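Long-range contacts in SAM-dependent O-methyltransferase (Thermotoga maritima, PDB 1O54), which probably methylates N1 of adenosine 58 in tRNA, using S-adenosyl-L-methionine as methyl donor, and assembles as a homotetramer built from a dimer of dimers: residues 117-122 with 185-190; 141-146 with 171-176; 28-33 with 48-53; 61-66 with 77-82; 98-103 with 237-242. All blocks are in the same frame, centred on the assembly; numbering follows the deposited sequence.

Contact 1: residues 117-122 with 185-190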
# COMPACT_ATOMS: atom_id res chain seq x y z
N ILE A 117 -16.89 -21.80 15.80
CA ILE A 117 -16.57 -22.90 14.87
C ILE A 117 -15.37 -22.45 14.04
O ILE A 117 -15.35 -21.33 13.53
CB ILE A 117 -17.78 -23.27 14.00
CG1 ILE A 117 -18.82 -24.03 14.86
CG2 ILE A 117 -17.39 -24.10 12.79
CD1 ILE A 117 -20.14 -24.19 14.19
N ASP A 118 -14.41 -23.35 13.86
CA ASP A 118 -13.24 -23.11 13.02
C ASP A 118 -13.10 -24.30 12.08
O ASP A 118 -13.07 -25.44 12.52
CB ASP A 118 -12.02 -23.04 13.93
CG ASP A 118 -10.72 -22.82 13.19
OD1 ASP A 118 -9.70 -23.49 13.53
OD2 ASP A 118 -10.63 -22.03 12.23
N THR A 119 -13.03 -24.06 10.78
CA THR A 119 -12.81 -25.17 9.85
C THR A 119 -12.28 -24.66 8.51
O THR A 119 -12.73 -23.64 8.07
CB THR A 119 -14.12 -25.93 9.65
OG1 THR A 119 -13.87 -27.17 8.95
CG2 THR A 119 -15.16 -25.18 8.82
N GLY A 120 -11.33 -25.35 7.86
CA GLY A 120 -10.51 -26.40 8.41
C GLY A 120 -9.55 -25.83 9.43
O GLY A 120 -9.63 -24.65 9.77
N VAL A 121 -8.64 -26.66 9.91
CA VAL A 121 -7.77 -26.29 11.00
C VAL A 121 -6.31 -26.23 10.59
O VAL A 121 -5.56 -25.38 11.06
CB VAL A 121 -7.97 -27.26 12.16
CG1 VAL A 121 -7.18 -26.82 13.36
CG2 VAL A 121 -9.45 -27.33 12.51
N GLY A 122 -5.87 -27.17 9.78
CA GLY A 122 -4.46 -27.16 9.35
C GLY A 122 -3.52 -27.37 10.51
O GLY A 122 -3.72 -28.26 11.34
N LEU A 185 -17.91 -17.79 13.40
CA LEU A 185 -17.47 -18.91 12.62
C LEU A 185 -16.41 -18.42 11.66
O LEU A 185 -16.59 -17.44 10.96
CB LEU A 185 -18.64 -19.54 11.87
CG LEU A 185 -18.38 -20.86 11.14
CD1 LEU A 185 -19.64 -21.67 11.07
CD2 LEU A 185 -17.78 -20.60 9.76
N PHE A 186 -15.30 -19.14 11.62
CA PHE A 186 -14.23 -18.88 10.65
C PHE A 186 -14.09 -20.08 9.72
O PHE A 186 -13.96 -21.24 10.16
CB PHE A 186 -12.89 -18.66 11.33
CG PHE A 186 -11.79 -18.37 10.37
CD1 PHE A 186 -11.78 -17.15 9.67
CD2 PHE A 186 -10.80 -19.29 10.10
CE1 PHE A 186 -10.77 -16.87 8.74
CE2 PHE A 186 -9.78 -19.02 9.19
CZ PHE A 186 -9.79 -17.81 8.49
N LEU A 187 -14.07 -19.78 8.42
CA LEU A 187 -14.08 -20.78 7.39
C LEU A 187 -12.82 -20.61 6.54
O LEU A 187 -12.57 -19.51 6.02
CB LEU A 187 -15.29 -20.60 6.51
CG LEU A 187 -15.45 -21.58 5.33
CD1 LEU A 187 -15.66 -23.00 5.78
CD2 LEU A 187 -16.63 -21.09 4.48
N ASP A 188 -12.05 -21.69 6.38
CA ASP A 188 -10.87 -21.63 5.56
C ASP A 188 -10.77 -22.99 4.87
O ASP A 188 -10.28 -23.97 5.46
CB ASP A 188 -9.65 -21.37 6.39
CG ASP A 188 -8.39 -21.15 5.56
OD1 ASP A 188 -8.41 -21.30 4.34
OD2 ASP A 188 -7.31 -20.86 6.12
N VAL A 189 -11.27 -23.04 3.65
CA VAL A 189 -11.36 -24.28 2.84
C VAL A 189 -11.10 -23.86 1.41
O VAL A 189 -11.13 -22.67 1.10
CB VAL A 189 -12.74 -24.95 2.94
CG1 VAL A 189 -13.04 -25.40 4.37
CG2 VAL A 189 -13.82 -24.02 2.49
N PRO A 190 -10.79 -24.80 0.51
CA PRO A 190 -10.52 -24.39 -0.87
C PRO A 190 -11.74 -23.77 -1.59
O PRO A 190 -11.59 -23.01 -2.55
CB PRO A 190 -10.11 -25.72 -1.54
CG PRO A 190 -9.73 -26.63 -0.42
CD PRO A 190 -10.61 -26.24 0.73

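Contact 2: residues 141-146 with 171-176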
# COMPACT_ATOMS: atom_id res chain seq x y z
N PHE A 141 -14.83 -25.15 18.39
CA PHE A 141 -15.17 -26.45 17.76
C PHE A 141 -14.47 -26.44 16.42
O PHE A 141 -14.86 -25.72 15.48
CB PHE A 141 -16.68 -26.59 17.64
CG PHE A 141 -17.39 -26.42 18.95
CD1 PHE A 141 -17.47 -27.47 19.84
CD2 PHE A 141 -17.93 -25.19 19.31
CE1 PHE A 141 -18.11 -27.33 21.05
CE2 PHE A 141 -18.54 -25.03 20.53
CZ PHE A 141 -18.62 -26.07 21.41
N ALA A 142 -13.40 -27.21 16.36
CA ALA A 142 -12.49 -27.20 15.22
C ALA A 142 -12.67 -28.44 14.36
O ALA A 142 -12.25 -29.55 14.76
CB ALA A 142 -11.05 -27.07 15.73
N TYR A 143 -13.28 -28.26 13.20
CA TYR A 143 -13.58 -29.37 12.32
C TYR A 143 -12.45 -29.56 11.32
O TYR A 143 -12.11 -28.64 10.57
CB TYR A 143 -14.88 -29.11 11.60
CG TYR A 143 -16.11 -29.24 12.45
CD1 TYR A 143 -16.44 -28.28 13.39
CD2 TYR A 143 -17.01 -30.29 12.25
CE1 TYR A 143 -17.62 -28.40 14.15
CE2 TYR A 143 -18.16 -30.42 13.00
CZ TYR A 143 -18.46 -29.48 13.95
OH TYR A 143 -19.61 -29.62 14.69
N GLU A 144 -11.87 -30.74 11.34
CA GLU A 144 -10.77 -31.07 10.45
C GLU A 144 -10.84 -32.52 10.09
O GLU A 144 -10.42 -33.36 10.87
CB GLU A 144 -9.45 -30.80 11.12
CG GLU A 144 -8.23 -31.14 10.29
CD GLU A 144 -8.21 -30.43 8.98
OE1 GLU A 144 -7.84 -29.23 8.94
OE2 GLU A 144 -8.61 -31.07 7.98
N LYS A 145 -11.37 -32.78 8.91
CA LYS A 145 -11.53 -34.15 8.41
C LYS A 145 -10.20 -34.82 8.04
O LYS A 145 -10.14 -36.04 7.91
CB LYS A 145 -12.46 -34.15 7.18
CG LYS A 145 -11.92 -33.36 5.98
CD LYS A 145 -12.89 -33.38 4.81
CE LYS A 145 -12.46 -32.40 3.74
NZ LYS A 145 -13.32 -32.48 2.52
N ARG A 146 -9.14 -34.04 7.84
CA ARG A 146 -7.82 -34.60 7.52
C ARG A 146 -7.12 -35.03 8.80
O ARG A 146 -6.63 -34.20 9.55
CB ARG A 146 -6.97 -33.60 6.74
CG ARG A 146 -7.56 -33.15 5.43
CD ARG A 146 -6.84 -31.93 4.85
NE ARG A 146 -6.98 -30.77 5.74
CZ ARG A 146 -6.26 -29.65 5.62
NH1 ARG A 146 -5.37 -29.51 4.64
NH2 ARG A 146 -6.46 -28.65 6.47
N ARG A 171 -14.29 -34.61 11.33
CA ARG A 171 -15.63 -34.69 10.81
C ARG A 171 -15.72 -33.92 9.51
O ARG A 171 -15.20 -32.81 9.42
CB ARG A 171 -16.61 -34.08 11.81
CG ARG A 171 -16.83 -34.89 13.08
CD ARG A 171 -17.81 -36.03 12.91
NE ARG A 171 -19.08 -35.50 12.44
CZ ARG A 171 -19.99 -34.89 13.22
NH1 ARG A 171 -19.83 -34.86 14.53
NH2 ARG A 171 -21.10 -34.38 12.68
N ASP A 172 -16.43 -34.49 8.54
CA ASP A 172 -16.69 -33.82 7.26
C ASP A 172 -17.83 -32.80 7.42
O ASP A 172 -18.89 -33.12 7.92
CB ASP A 172 -17.10 -34.86 6.24
CG ASP A 172 -17.00 -34.35 4.82
OD1 ASP A 172 -17.12 -33.12 4.59
OD2 ASP A 172 -16.81 -35.13 3.86
N ILE A 173 -17.60 -31.56 6.99
CA ILE A 173 -18.57 -30.49 7.22
C ILE A 173 -19.69 -30.45 6.17
O ILE A 173 -20.62 -29.66 6.29
CB ILE A 173 -17.87 -29.12 7.34
CG1 ILE A 173 -17.11 -28.75 6.05
CG2 ILE A 173 -16.88 -29.14 8.49
CD1 ILE A 173 -16.66 -27.31 6.01
N SER A 174 -19.62 -31.33 5.17
CA SER A 174 -20.66 -31.43 4.15
C SER A 174 -22.03 -31.78 4.74
O SER A 174 -23.05 -31.41 4.19
CB SER A 174 -20.26 -32.47 3.09
OG SER A 174 -19.10 -31.98 2.43
N GLU A 175 -22.03 -32.50 5.86
CA GLU A 175 -23.27 -32.85 6.57
C GLU A 175 -23.73 -31.77 7.60
O GLU A 175 -24.69 -32.00 8.36
CB GLU A 175 -23.05 -34.14 7.33
N GLY A 176 -23.04 -30.63 7.63
CA GLY A 176 -23.38 -29.56 8.56
C GLY A 176 -22.64 -29.69 9.89
O GLY A 176 -22.00 -30.70 10.17
O HOH W 1 -15.85 -31.35 3.03
O HOH W 2 -13.84 -31.14 7.77

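Contact 3: residues 28-33 with 48-53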
# COMPACT_ATOMS: atom_id res chain seq x y z
N LEU A 28 16.23 -18.68 21.09
CA LEU A 28 17.54 -18.09 21.25
C LEU A 28 17.78 -17.07 20.13
O LEU A 28 17.73 -17.43 18.94
CB LEU A 28 18.63 -19.17 21.23
CG LEU A 28 18.37 -20.32 22.20
CD1 LEU A 28 19.42 -21.40 22.09
CD2 LEU A 28 18.28 -19.80 23.65
N SER A 29 18.05 -15.82 20.50
CA SER A 29 18.09 -14.73 19.53
C SER A 29 19.48 -14.08 19.50
O SER A 29 19.99 -13.67 20.53
CB SER A 29 17.03 -13.71 19.91
OG SER A 29 16.98 -12.65 18.99
N PHE A 30 20.08 -13.99 18.30
CA PHE A 30 21.46 -13.52 18.15
C PHE A 30 21.61 -12.15 17.47
O PHE A 30 20.68 -11.67 16.84
CB PHE A 30 22.27 -14.62 17.45
CG PHE A 30 22.49 -15.82 18.33
CD1 PHE A 30 21.54 -16.83 18.40
CD2 PHE A 30 23.61 -15.90 19.14
CE1 PHE A 30 21.72 -17.90 19.26
CE2 PHE A 30 23.78 -16.95 20.00
CZ PHE A 30 22.82 -17.96 20.05
N GLU A 31 22.79 -11.53 17.62
CA GLU A 31 23.08 -10.18 17.08
C GLU A 31 22.78 -10.03 15.58
O GLU A 31 22.29 -8.98 15.16
CB GLU A 31 24.54 -9.77 17.35
CG GLU A 31 24.94 -9.59 18.82
CD GLU A 31 26.42 -9.26 19.01
OE1 GLU A 31 27.27 -9.73 18.20
OE2 GLU A 31 26.76 -8.54 19.98
N ASP A 32 23.06 -11.07 14.79
CA ASP A 32 22.79 -11.03 13.34
C ASP A 32 21.34 -11.36 13.02
O ASP A 32 20.98 -11.67 11.86
CB ASP A 32 23.76 -11.97 12.58
CG ASP A 32 23.43 -13.44 12.79
OD1 ASP A 32 22.65 -13.76 13.71
OD2 ASP A 32 23.89 -14.35 12.07
N GLU A 33 20.50 -11.33 14.05
CA GLU A 33 19.07 -11.54 13.93
C GLU A 33 18.64 -12.98 13.63
O GLU A 33 17.46 -13.23 13.45
CB GLU A 33 18.46 -10.55 12.93
CG GLU A 33 18.90 -9.10 13.10
CD GLU A 33 17.91 -8.26 13.87
OE1 GLU A 33 17.54 -8.62 15.03
OE2 GLU A 33 17.48 -7.21 13.30
N THR A 48 25.15 -24.45 15.10
CA THR A 48 24.70 -23.35 14.24
C THR A 48 25.87 -22.68 13.55
O THR A 48 27.03 -22.88 13.93
CB THR A 48 23.96 -22.28 15.06
OG1 THR A 48 24.91 -21.51 15.82
CG2 THR A 48 23.04 -22.90 16.10
N HIS A 49 25.54 -21.82 12.59
CA HIS A 49 26.53 -21.01 11.87
C HIS A 49 27.27 -20.02 12.78
O HIS A 49 28.30 -19.45 12.38
CB HIS A 49 25.86 -20.27 10.69
CG HIS A 49 24.88 -19.22 11.12
ND1 HIS A 49 23.56 -19.50 11.40
CD2 HIS A 49 25.04 -17.89 11.33
CE1 HIS A 49 22.95 -18.38 11.76
NE2 HIS A 49 23.82 -17.39 11.72
N LEU A 50 26.74 -19.82 13.99
CA LEU A 50 27.39 -18.99 15.01
C LEU A 50 28.14 -19.81 16.06
O LEU A 50 28.77 -19.26 16.97
CB LEU A 50 26.34 -18.09 15.69
CG LEU A 50 25.60 -17.12 14.78
CD1 LEU A 50 24.64 -16.22 15.58
CD2 LEU A 50 26.59 -16.26 13.99
N GLY A 51 28.07 -21.13 15.94
CA GLY A 51 28.80 -22.01 16.83
C GLY A 51 27.85 -22.93 17.56
O GLY A 51 26.66 -22.99 17.24
N ILE A 52 28.39 -23.63 18.56
CA ILE A 52 27.64 -24.60 19.31
C ILE A 52 27.02 -23.94 20.53
O ILE A 52 27.70 -23.21 21.25
CB ILE A 52 28.57 -25.76 19.78
CG1 ILE A 52 29.17 -26.46 18.56
CG2 ILE A 52 27.77 -26.75 20.66
CD1 ILE A 52 30.24 -27.44 18.88
N ILE A 53 25.74 -24.23 20.76
CA ILE A 53 25.04 -23.78 21.96
C ILE A 53 24.79 -25.01 22.84
O ILE A 53 24.16 -25.96 22.43
CB ILE A 53 23.72 -23.08 21.60
CG1 ILE A 53 23.98 -21.96 20.59
CG2 ILE A 53 23.08 -22.53 22.86
CD1 ILE A 53 22.77 -21.58 19.77

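Contact 4: residues 61-66 with 77-82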
# COMPACT_ATOMS: atom_id res chain seq x y z
N LYS A 61 20.19 -20.33 33.49
CA LYS A 61 19.94 -18.95 33.11
C LYS A 61 18.44 -18.74 33.19
O LYS A 61 17.74 -19.49 33.88
CB LYS A 61 20.49 -18.70 31.70
CG LYS A 61 21.97 -19.04 31.50
CD LYS A 61 22.87 -17.83 31.57
CE LYS A 61 24.26 -18.10 30.98
NZ LYS A 61 24.91 -16.81 30.61
N GLY A 62 17.91 -17.74 32.49
CA GLY A 62 16.51 -17.37 32.60
C GLY A 62 16.17 -16.49 31.40
O GLY A 62 17.10 -16.08 30.69
N PRO A 63 14.90 -16.20 31.14
CA PRO A 63 14.57 -15.34 30.02
C PRO A 63 15.19 -13.96 30.19
O PRO A 63 15.18 -13.39 31.30
CB PRO A 63 13.04 -15.28 30.04
CG PRO A 63 12.65 -16.43 30.84
CD PRO A 63 13.67 -16.66 31.82
N GLY A 64 15.73 -13.45 29.09
CA GLY A 64 16.35 -12.15 29.05
C GLY A 64 17.83 -12.22 29.32
O GLY A 64 18.51 -11.23 29.16
N GLU A 65 18.33 -13.38 29.71
CA GLU A 65 19.76 -13.54 29.97
C GLU A 65 20.54 -13.94 28.71
O GLU A 65 20.00 -14.53 27.78
CB GLU A 65 20.00 -14.57 31.08
CG GLU A 65 19.44 -14.18 32.42
CD GLU A 65 19.78 -15.18 33.53
OE1 GLU A 65 20.89 -15.78 33.53
OE2 GLU A 65 18.95 -15.37 34.41
N ILE A 66 21.85 -13.66 28.76
CA ILE A 66 22.79 -13.97 27.70
C ILE A 66 23.20 -15.44 27.69
O ILE A 66 23.43 -16.07 28.75
CB ILE A 66 24.05 -13.08 27.86
CG1 ILE A 66 23.67 -11.64 27.50
CG2 ILE A 66 25.20 -13.59 27.01
CD1 ILE A 66 24.67 -10.58 27.92
N ILE A 77 18.27 -15.56 25.62
CA ILE A 77 17.24 -16.58 25.83
C ILE A 77 15.92 -15.88 26.00
O ILE A 77 15.78 -14.96 26.83
CB ILE A 77 17.56 -17.38 27.14
CG1 ILE A 77 18.92 -18.08 27.04
CG2 ILE A 77 16.45 -18.39 27.44
CD1 ILE A 77 19.56 -18.36 28.43
N LEU A 78 14.93 -16.31 25.21
CA LEU A 78 13.60 -15.73 25.20
C LEU A 78 12.56 -16.84 25.27
O LEU A 78 12.84 -17.99 24.93
CB LEU A 78 13.37 -14.87 23.94
CG LEU A 78 14.38 -13.74 23.70
CD1 LEU A 78 14.14 -13.06 22.39
CD2 LEU A 78 14.38 -12.68 24.83
N ILE A 79 11.36 -16.45 25.71
CA ILE A 79 10.23 -17.33 25.70
C ILE A 79 9.53 -17.00 24.38
O ILE A 79 9.17 -15.86 24.14
CB ILE A 79 9.27 -17.05 26.87
CG1 ILE A 79 9.95 -17.27 28.23
CG2 ILE A 79 8.04 -17.95 26.75
CD1 ILE A 79 10.56 -18.61 28.42
N PRO A 80 9.34 -17.98 23.51
CA PRO A 80 8.66 -17.71 22.24
C PRO A 80 7.23 -17.25 22.43
O PRO A 80 6.51 -17.72 23.33
CB PRO A 80 8.67 -19.06 21.51
CG PRO A 80 9.26 -20.02 22.41
CD PRO A 80 9.67 -19.38 23.69
N SER A 81 6.83 -16.34 21.57
CA SER A 81 5.43 -15.91 21.50
C SER A 81 4.67 -16.88 20.61
O SER A 81 5.26 -17.69 19.89
CB SER A 81 5.31 -14.49 20.93
OG SER A 81 5.83 -14.44 19.61
N LEU A 82 3.35 -16.75 20.61
CA LEU A 82 2.54 -17.51 19.69
C LEU A 82 2.93 -17.16 18.26
O LEU A 82 3.07 -18.04 17.46
CB LEU A 82 1.08 -17.24 19.98
CG LEU A 82 0.10 -17.96 19.06
CD1 LEU A 82 0.31 -19.45 19.10
CD2 LEU A 82 -1.32 -17.61 19.41

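Contact 5: residues 98-103 with 237-242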
# COMPACT_ATOMS: atom_id res chain seq x y z
N PRO A 98 -0.41 -14.13 11.17
CA PRO A 98 -0.78 -13.25 12.28
C PRO A 98 -1.34 -11.88 11.95
O PRO A 98 -2.26 -11.43 12.62
CB PRO A 98 0.57 -13.06 13.00
CG PRO A 98 1.23 -14.38 12.82
CD PRO A 98 0.92 -14.75 11.37
N LYS A 99 -0.78 -11.20 10.93
CA LYS A 99 -1.34 -9.90 10.53
C LYS A 99 -2.83 -10.04 10.18
O LYS A 99 -3.63 -9.13 10.40
CB LYS A 99 -0.59 -9.30 9.33
CG LYS A 99 -0.81 -9.99 7.96
CD LYS A 99 -0.29 -9.12 6.82
CE LYS A 99 -0.76 -9.53 5.49
NZ LYS A 99 -2.11 -9.13 5.14
N ASP A 100 -3.21 -11.20 9.67
CA ASP A 100 -4.60 -11.41 9.33
C ASP A 100 -5.36 -12.01 10.53
O ASP A 100 -6.45 -11.58 10.81
CB ASP A 100 -4.74 -12.34 8.12
CG ASP A 100 -4.20 -11.73 6.82
OD1 ASP A 100 -4.21 -10.46 6.63
OD2 ASP A 100 -3.78 -12.48 5.91
N SER A 101 -4.83 -13.06 11.15
CA SER A 101 -5.57 -13.75 12.21
C SER A 101 -5.99 -12.83 13.37
O SER A 101 -7.11 -12.92 13.85
CB SER A 101 -4.80 -14.99 12.71
OG SER A 101 -3.56 -14.62 13.22
N SER A 102 -5.11 -11.93 13.80
CA SER A 102 -5.42 -11.00 14.88
C SER A 102 -6.62 -10.11 14.52
O SER A 102 -7.57 -9.92 15.31
CB SER A 102 -4.15 -10.17 15.20
OG SER A 102 -3.61 -9.49 14.05
N PHE A 103 -6.57 -9.57 13.31
CA PHE A 103 -7.62 -8.72 12.80
C PHE A 103 -8.94 -9.49 12.68
O PHE A 103 -10.02 -9.00 13.09
CB PHE A 103 -7.18 -8.14 11.47
CG PHE A 103 -8.22 -7.28 10.79
CD1 PHE A 103 -8.54 -6.02 11.28
CD2 PHE A 103 -8.85 -7.73 9.64
CE1 PHE A 103 -9.50 -5.23 10.63
CE2 PHE A 103 -9.76 -6.96 8.99
CZ PHE A 103 -10.09 -5.70 9.48
N TRP A 237 -11.80 -7.08 2.98
CA TRP A 237 -10.60 -6.34 3.40
C TRP A 237 -9.33 -7.04 2.92
O TRP A 237 -9.26 -8.28 2.86
CB TRP A 237 -10.56 -6.22 4.93
CG TRP A 237 -11.55 -5.29 5.46
CD1 TRP A 237 -12.83 -5.58 5.91
CD2 TRP A 237 -11.39 -3.88 5.61
NE1 TRP A 237 -13.46 -4.41 6.31
CE2 TRP A 237 -12.59 -3.37 6.15
CE3 TRP A 237 -10.34 -2.99 5.36
CZ2 TRP A 237 -12.77 -2.00 6.44
CZ3 TRP A 237 -10.51 -1.64 5.66
CH2 TRP A 237 -11.72 -1.15 6.15
N GLU A 238 -8.32 -6.24 2.60
CA GLU A 238 -6.97 -6.73 2.51
C GLU A 238 -6.07 -5.79 3.30
O GLU A 238 -6.38 -4.59 3.45
CB GLU A 238 -6.48 -6.83 1.06
CG GLU A 238 -6.04 -5.53 0.49
CD GLU A 238 -5.60 -5.62 -0.99
OE1 GLU A 238 -4.86 -6.55 -1.39
OE2 GLU A 238 -5.97 -4.71 -1.70
N SER A 239 -4.96 -6.31 3.78
CA SER A 239 -3.99 -5.46 4.45
C SER A 239 -2.59 -5.67 3.88
O SER A 239 -2.24 -6.80 3.44
CB SER A 239 -3.96 -5.76 5.94
OG SER A 239 -3.47 -7.06 6.19
N LEU A 240 -1.80 -4.58 3.89
CA LEU A 240 -0.39 -4.60 3.58
C LEU A 240 0.33 -4.10 4.81
O LEU A 240 0.04 -3.00 5.29
CB LEU A 240 -0.05 -3.68 2.39
N PHE A 241 1.26 -4.90 5.29
CA PHE A 241 2.10 -4.54 6.43
C PHE A 241 3.52 -4.30 5.94
O PHE A 241 4.07 -5.11 5.20
CB PHE A 241 2.09 -5.62 7.48
CG PHE A 241 0.93 -5.58 8.40
CD1 PHE A 241 -0.36 -5.79 7.92
CD2 PHE A 241 1.10 -5.30 9.74
CE1 PHE A 241 -1.44 -5.77 8.76
CE2 PHE A 241 0.03 -5.28 10.59
CZ PHE A 241 -1.26 -5.49 10.11
N ARG A 242 4.08 -3.16 6.32
CA ARG A 242 5.39 -2.77 5.84
C ARG A 242 6.29 -2.52 7.04
O ARG A 242 5.97 -1.66 7.85
CB ARG A 242 5.30 -1.46 5.02
CG ARG A 242 6.61 -1.08 4.45
CD ARG A 242 6.53 -0.23 3.17
NE ARG A 242 6.00 1.08 3.49
CZ ARG A 242 5.98 2.11 2.66
NH1 ARG A 242 6.48 2.00 1.45
NH2 ARG A 242 5.47 3.25 3.08
O HOH W 3 -4.88 -8.22 8.05
O HOH W 4 -4.86 -9.41 3.90

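Contact 1: residues 117-122 with 185-190
Ile117 to Thr119 and Leu185 to Leu187 run side by side as parallel neighbours in one sheet, their short axes 4.8 Å apart and only 5° off parallel. Phe186 gives its N-H to Ile117 O at 2.9 Å and takes that of Thr119 on its own carbonyl. The next rung, Asp188 N to Thr119 O, is the shortest at 2.7 Å, and it uses a lone pair in the carbonyl plane. Pairing carries on past strand 115-119, with Gly120 N bonded to Asp188 O at 3.0 Å from well above the carbonyl plane; the peptide leading into Gly120 is cis. On one face Ile117 CG2 packs on Leu185 CD1 at 3.7 Å, and Thr119 CG2 lies 3.8 Å from Leu187 CD1, while Thr119 OG1 bonds to Tyr143 O. The other face carries Asp118 and Phe186 side by side. Asp118 has CG anti to the backbone N (chi1 179°), and its OD2 lies at the edge of the Phe186 ring, near the ring plane, 3.5 Å from CD2. Asp188, predicted to bind S-adenosyl-L-methionine, and a turn with Gly120 and Gly122, consistent with the glycine-rich loop of class I methyltransferases, follow the carboxyl ends of these strands. Helix 125-134 covers the Asp118 and Phe186 face, helix 196-202 covers the Ile117 and Leu187 face, and strands 139-143 and 207-213 flank the pair.

Contact 2: residues 141-146 with 171-176
Tyr143 meets Ile173 and Arg171 with successive atoms of its side chain. Its CB lies 3.7 Å from Ile173 CG2, a methyl that also reaches CG at 4.0 Å. Farther out, CD2 approaches Arg171 CB at 3.8 Å, the two side chains running the same way. At the tip, OH bonds to Glu179 OE1 and Asp178 N, which would hold the far end of the ring in place. Polar links between 141-146 and 171-176 pass through water: one molecule accepts from Lys145 NZ at 2.8 Å and donates to Asp172 OD1 at 2.7 Å, and Asp172 OD1 also takes Ser174 N in an Asx turn. Glu144 and Asp172, both predicted to bind S-adenosyl-L-methionine, lie in the loops that follow strands 139-143 and 166-169. Glu144 is held by Arg146 through NE and NH2. Strand 139-143 lies between strands 115-119 and 166-169, while Ile173 reaches Thr119 on the former and the loop residue Tyr195.

Contact 3: residues 28-33 with 48-53
Phe30 and Leu50 slide past each other in opposite directions, and Leu50 CD1 settles 3.4 Å from Phe30 CB and 3.5 Å from its CG. The far end of the same ring meets a second residue tip to tip, Phe30 CZ lying 3.6 Å from Ile53 CD1. Ile53 turns its other branch, CG2, toward Leu28 CD1 at 3.9 Å, which completes an apolar row of four side chains. An alanine in place of Phe30 would keep the CB contact with Leu50 but would probably open a gap where the ring had been, depriving Ile53 CD1 of its nearest partner in 28-33. The row joins two layers of the N-terminal beta domain: strand 25-30 belongs to a four-stranded antiparallel sheet, whereas 45-48 and 51-54 form a separate hairpin whose type I turn runs from Thr48 to Gly51. Within that turn Thr48 OG1 accepts from Leu50 N, an ST turn, and donates to Gly51 O at 2.7 Å. One hydrogen bond crosses between 28-33 and 48-53, from His49 NE2 to Asp32 OD2 at 3.1 Å. It enters on the syn lone pair of the carboxylate and lies in the imidazole plane, with the two flat groups turned 37° against each other. A chi1 of 73° puts the Asp32 carboxyl carbon on the side of His49, and Asp32 OD1 is held separately by Ser34 OG.

Contact 4: residues 61-66 with 77-82
Gly64 N donates to Ile77 O at 2.7 Å along an almost straight line, 176° at the hydrogen. Ile77 returns a bond through its own N to Glu65 O at 3.0 Å, so both polar groups of its backbone are engaged by the turn residues. Pro63 CA adds a weaker CA-H...O contact to Ile77 O, at 3.4 Å. Around these bonds the side chains pack closely. Ile77 CD1 presses against Lys61 CB at 3.4 Å, tighter than usual for two carbons, and the two side chains cross at about a right angle. Ile77 CG1 is anti to the carbonyl carbon (chi1 -60°) and comes within 3.8 Å of Glu65 O. An alanine at Ile77 would retain both backbone bonds but would probably leave a gap beside Lys61 CB and Leu28, where CG1 and CD1 had lain. Farther along, Pro63 CG rests on Ile79 CG1 at 3.8 Å, while Ile79 O accepts from Arg208 NH2 of the second subunit. Gly62 to Glu65 form a type II beta turn, with proline and then glycine at its two central positions, leading into strand 66-68, which lies beside strand 74-78 and is the outermost of the antiparallel N-terminal sheet within the chain.

Contact 5: residues 98-103 with 237-242
Lys99 and Phe241 carry most of this helix-on-strand contact, in which helix 98-107 packs against the long strand 234-245 of the Rossmann-like methyltransferase domain. The short axes approach to 9.6 Å at 133°, and the same strand forms an antiparallel ladder with a strand of the second subunit, carrying the sheet across the interface. Lys99 sets CB over one face of the Phe241 ring in a CH-pi contact, 3.8 Å from the centroid, while its CD passes outside the rim by Phe241 CD1. A bend at the end of the chain (chi4 79°) then directs NZ to Ser239, where it bonds to OG at 2.7 Å and to the backbone O at 2.9 Å. The ammonium also forms a salt bridge with Asp100 OD1 and bonds to Thr261 OG1, which likewise holds Asp100 OD2. The charge is met by a carboxylate and several neutral oxygens, which would probably favour the protonated lysine. One turn farther along the helix, Phe103 directs its ring edge at the face of Trp237, a T-shaped pair with the Phe103 and five-membered-ring centroids 5.7 Å apart and the planes at 72°. Phe103 also meets Phe241 of the second subunit. Between helix and strand sits a water that accepts from Ser239 OG at 2.6 Å and donates both to Asp100 OD1 at 2.7 Å and to Lys99 O at 2.8 Å.

How the contacts relate
Contacts 3 and 4 come first along the chain and lie in the N-terminal beta domain, their centres about 14 Å apart and linked through neighbouring strands 25-30 and 74-78. Contact 5 spans the longest stretch of chain, from helix 98-107 to strand 234-245, and contacts 1 and 2 fall within it, contact 2 inside contact 1. These three reach one mixed sheet, and contacts 1 and 2, with centres about 9 Å apart, meet through strands 115-119 and 139-143 at the predicted S-adenosyl-L-methionine site. Contact 5 is about 17 Å from contact 1, centre to centre. Contacts 4 and 5 both touch the second subunit, so both domains take part in that interface.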